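Local coordinates for protein transcriptional regulator (Vibrio virus VP882, PDB 7DWM) that binds the small molecule 3,5-dimethylpyrazin-2-ol through a PAS fold and probably binds DNA through a LuxR-type helix-turn-helix domain to regulate transcription, at residues A[167-172]-A[197-202]. Residues are numbered along the deposited sequence; the frame is centred on the assembly and turned at random.
Sequences LVLFFL and ERIRNK
Ile199 reaches out from its helix and sets its two branches against two consecutive residues of the facing one, CD1 on Val168 and CG2 on Leu169. The long branch ends beside the valine, with Ile199 CD1 3.8 Å from Val168 CG1 and almost as near to CB. The short branch meets one methyl of the leucine, Ile199 CG2 lying 4.1 Å from Leu169 CD1. With Ile199 CG1 anti to the carbonyl carbon (chi1 -68°) and CG2 anti to the backbone N, the branches part at CB; the extended chi2 (160°) then carries CD1 out to Val168, while CG2 faces Leu169. All three residues are buried, and no hydrogen bond or salt bridge joins the two segments, which meet purely by apolar packing. The backbones stay well apart: even the closest pair, Leu169 CA and Ile199 CA, is separated by 7.6 Å. The contact joins helix 163-172 to helix 189-203, which by its place in the LuxR-type domain is probably the DNA-recognition helix; Arg198 and Lys202 add salt bridges to Glu165. Ile196 extends the packing along Val168 and Leu172, Phe203 touches Leu169, and Leu211 of helix 208-217 packs on Ile199 and Leu172, while helix 178-185 lies against Leu172 through Ile181.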
ATOM      1  N   LEU A 167      -2.515 -23.090   3.573  1.00 51.78           N
ATOM      2  CA  LEU A 167      -1.468 -22.540   4.436  1.00 53.11           C
ATOM      3  C   LEU A 167      -0.080 -22.931   3.930  1.00 60.30           C
ATOM      4  O   LEU A 167       0.827 -22.088   3.815  1.00 54.81           O
ATOM      5  CB  LEU A 167      -1.667 -23.029   5.869  1.00 59.86           C
ATOM      6  CG  LEU A 167      -2.202 -22.033   6.899  1.00 81.11           C
ATOM      7  CD1 LEU A 167      -3.662 -21.728   6.631  1.00 86.31           C
ATOM      8  CD2 LEU A 167      -2.027 -22.575   8.306  1.00 69.46           C
ATOM      9  N   VAL A 168       0.100 -24.222   3.642  1.00 51.17           N
ATOM     10  CA  VAL A 168       1.384 -24.726   3.171  1.00 52.70           C
ATOM     11  C   VAL A 168       1.801 -24.009   1.895  1.00 55.68           C
ATOM     12  O   VAL A 168       2.964 -23.627   1.739  1.00 64.75           O
ATOM     13  CB  VAL A 168       1.321 -26.253   2.969  1.00 50.77           C
ATOM     14  CG1 VAL A 168       2.551 -26.746   2.220  1.00 50.28           C
ATOM     15  CG2 VAL A 168       1.198 -26.957   4.311  1.00 43.73           C
ATOM     16  N   LEU A 169       0.863 -23.803   0.969  1.00 47.50           N
ATOM     17  CA  LEU A 169       1.207 -23.134  -0.281  1.00 49.43           C
ATOM     18  C   LEU A 169       1.500 -21.653  -0.064  1.00 56.37           C
ATOM     19  O   LEU A 169       2.413 -21.102  -0.692  1.00 64.33           O
ATOM     20  CB  LEU A 169       0.085 -23.318  -1.303  1.00 28.06           C
ATOM     21  CG  LEU A 169       0.417 -22.804  -2.705  1.00 45.68           C
ATOM     22  CD1 LEU A 169       1.579 -23.596  -3.266  1.00 41.95           C
ATOM     23  CD2 LEU A 169      -0.795 -22.904  -3.613  1.00 50.61           C
ATOM     24  N   PHE A 170       0.718 -20.987   0.795  1.00 47.11           N
ATOM     25  CA  PHE A 170       1.000 -19.600   1.152  1.00 41.98           C
ATOM     26  C   PHE A 170       2.443 -19.439   1.604  1.00 52.13           C
ATOM     27  O   PHE A 170       3.138 -18.505   1.187  1.00 48.66           O
ATOM     28  CB  PHE A 170       0.040 -19.130   2.251  1.00 49.63           C
ATOM     29  CG  PHE A 170       0.161 -17.661   2.586  1.00 39.95           C
ATOM     30  CD1 PHE A 170       1.049 -17.223   3.558  1.00 38.67           C
ATOM     31  CD2 PHE A 170      -0.614 -16.722   1.924  1.00 57.58           C
ATOM     32  CE1 PHE A 170       1.161 -15.877   3.859  1.00 59.41           C
ATOM     33  CE2 PHE A 170      -0.506 -15.376   2.222  1.00 43.04           C
ATOM     34  CZ  PHE A 170       0.382 -14.954   3.189  1.00 44.00           C
ATOM     35  N   PHE A 171       2.915 -20.349   2.453  1.00 52.35           N
ATOM     36  CA  PHE A 171       4.279 -20.191   2.946  1.00 44.01           C
ATOM     37  C   PHE A 171       5.326 -20.742   1.978  1.00 64.25           C
ATOM     38  O   PHE A 171       6.473 -20.285   1.997  1.00 56.51           O
ATOM     39  CB  PHE A 171       4.405 -20.807   4.335  1.00 53.32           C
ATOM     40  CG  PHE A 171       3.720 -19.997   5.398  1.00 62.44           C
ATOM     41  CD1 PHE A 171       4.103 -18.686   5.633  1.00 69.79           C
ATOM     42  CD2 PHE A 171       2.675 -20.527   6.134  1.00 57.51           C
ATOM     43  CE1 PHE A 171       3.467 -17.924   6.595  1.00 60.36           C
ATOM     44  CE2 PHE A 171       2.040 -19.772   7.100  1.00 63.04           C
ATOM     45  CZ  PHE A 171       2.436 -18.469   7.330  1.00 64.29           C
ATOM     46  N   LEU A 172       4.960 -21.709   1.133  1.00 56.58           N
ATOM     47  CA  LEU A 172       5.869 -22.170   0.088  1.00 53.23           C
ATOM     48  C   LEU A 172       6.183 -21.047  -0.893  1.00 57.02           C
ATOM     49  O   LEU A 172       7.347 -20.805  -1.229  1.00 73.11           O
ATOM     50  CB  LEU A 172       5.258 -23.363  -0.648  1.00 48.78           C
ATOM     51  CG  LEU A 172       5.588 -24.788  -0.199  1.00 59.47           C
ATOM     52  CD1 LEU A 172       5.313 -25.742  -1.345  1.00 56.95           C
ATOM     53  CD2 LEU A 172       7.031 -24.915   0.274  1.00 62.72           C
ATOM     54  N   GLU A 197       3.128 -32.773  -1.469  1.00 59.72           N
ATOM     55  CA  GLU A 197       2.891 -33.745  -2.532  1.00 52.48           C
ATOM     56  C   GLU A 197       1.463 -33.644  -3.055  1.00 66.50           C
ATOM     57  O   GLU A 197       1.234 -33.644  -4.273  1.00 62.16           O
ATOM     58  CB  GLU A 197       3.181 -35.157  -2.022  1.00 62.92           C
ATOM     59  CG  GLU A 197       2.671 -36.263  -2.929  1.00 63.19           C
ATOM     60  CD  GLU A 197       3.660 -36.627  -4.019  1.00 75.98           C
ATOM     61  OE1 GLU A 197       3.338 -37.505  -4.847  1.00 91.66           O
ATOM     62  OE2 GLU A 197       4.760 -36.036  -4.047  1.00 79.42           O
ATOM     63  N   ARG A 198       0.491 -33.516  -2.148  1.00 50.55           N
ATOM     64  CA  ARG A 198      -0.896 -33.451  -2.598  1.00 55.87           C
ATOM     65  C   ARG A 198      -1.192 -32.133  -3.312  1.00 62.61           C
ATOM     66  O   ARG A 198      -1.937 -32.112  -4.300  1.00 66.48           O
ATOM     67  CB  ARG A 198      -1.847 -33.649  -1.418  1.00 50.43           C
ATOM     68  CG  ARG A 198      -2.088 -35.110  -1.080  1.00 45.15           C
ATOM     69  CD  ARG A 198      -3.162 -35.275  -0.022  1.00 52.37           C
ATOM     70  NE  ARG A 198      -2.595 -35.639   1.271  1.00 56.41           N
ATOM     71  CZ  ARG A 198      -2.240 -34.762   2.203  1.00 80.79           C
ATOM     72  NH1 ARG A 198      -1.730 -35.186   3.351  1.00 77.96           N
ATOM     73  NH2 ARG A 198      -2.397 -33.460   1.990  1.00 54.27           N
ATOM     74  N   ILE A 199      -0.576 -31.035  -2.866  1.00 52.63           N
ATOM     75  CA  ILE A 199      -0.724 -29.762  -3.574  1.00 56.65           C
ATOM     76  C   ILE A 199      -0.142 -29.862  -4.978  1.00 64.33           C
ATOM     77  O   ILE A 199      -0.785 -29.491  -5.972  1.00 67.89           O
ATOM     78  CB  ILE A 199      -0.054 -28.625  -2.784  1.00 50.92           C
ATOM     79  CG1 ILE A 199      -0.806 -28.340  -1.488  1.00 50.77           C
ATOM     80  CG2 ILE A 199       0.038 -27.368  -3.637  1.00 45.04           C
ATOM     81  CD1 ILE A 199       0.036 -27.606  -0.469  1.00 47.06           C
ATOM     82  N   ARG A 200       1.101 -30.342  -5.072  1.00 71.19           N
ATOM     83  CA  ARG A 200       1.764 -30.548  -6.353  1.00 68.78           C
ATOM     84  C   ARG A 200       0.891 -31.347  -7.311  1.00 71.77           C
ATOM     85  O   ARG A 200       0.707 -30.964  -8.472  1.00 60.98           O
ATOM     86  CB  ARG A 200       3.100 -31.254  -6.121  1.00 67.26           C
ATOM     87  CG  ARG A 200       4.145 -30.978  -7.171  1.00 81.78           C
ATOM     88  CD  ARG A 200       5.182 -32.083  -7.181  1.00 85.85           C
ATOM     89  NE  ARG A 200       4.687 -33.288  -7.840  1.00 92.32           N
ATOM     90  CZ  ARG A 200       4.743 -34.505  -7.312  1.00 93.58           C
ATOM     91  NH1 ARG A 200       5.276 -34.685  -6.111  1.00 85.53           N
ATOM     92  NH2 ARG A 200       4.267 -35.544  -7.985  1.00 97.89           N
ATOM     93  N   ASN A 201       0.343 -32.469  -6.837  1.00 66.86           N
ATOM     94  CA  ASN A 201      -0.471 -33.303  -7.715  1.00 69.42           C
ATOM     95  C   ASN A 201      -1.764 -32.602  -8.109  1.00 64.59           C
ATOM     96  O   ASN A 201      -2.240 -32.763  -9.239  1.00 69.72           O
ATOM     97  CB  ASN A 201      -0.752 -34.648  -7.052  1.00 61.73           C
ATOM     98  CG  ASN A 201       0.386 -35.628  -7.246  1.00 88.79           C
ATOM     99  OD1 ASN A 201       1.187 -35.485  -8.171  1.00 82.35           O
ATOM    100  ND2 ASN A 201       0.468 -36.626  -6.374  1.00 75.95           N
ATOM    101  N   LYS A 202      -2.351 -31.823  -7.196  1.00 66.31           N
ATOM    102  CA  LYS A 202      -3.534 -31.052  -7.560  1.00 45.95           C
ATOM    103  C   LYS A 202      -3.221 -30.034  -8.651  1.00 63.11           C
ATOM    104  O   LYS A 202      -4.071 -29.757  -9.504  1.00 73.80           O
ATOM    105  CB  LYS A 202      -4.113 -30.363  -6.325  1.00 49.82           C
ATOM    106  CG  LYS A 202      -5.004 -31.272  -5.500  1.00 64.95           C
ATOM    107  CD  LYS A 202      -5.598 -30.562  -4.297  1.00 55.16           C
ATOM    108  CE  LYS A 202      -6.315 -31.555  -3.398  1.00 49.06           C
ATOM    109  NZ  LYS A 202      -7.035 -30.898  -2.273  1.00 55.24           N
TER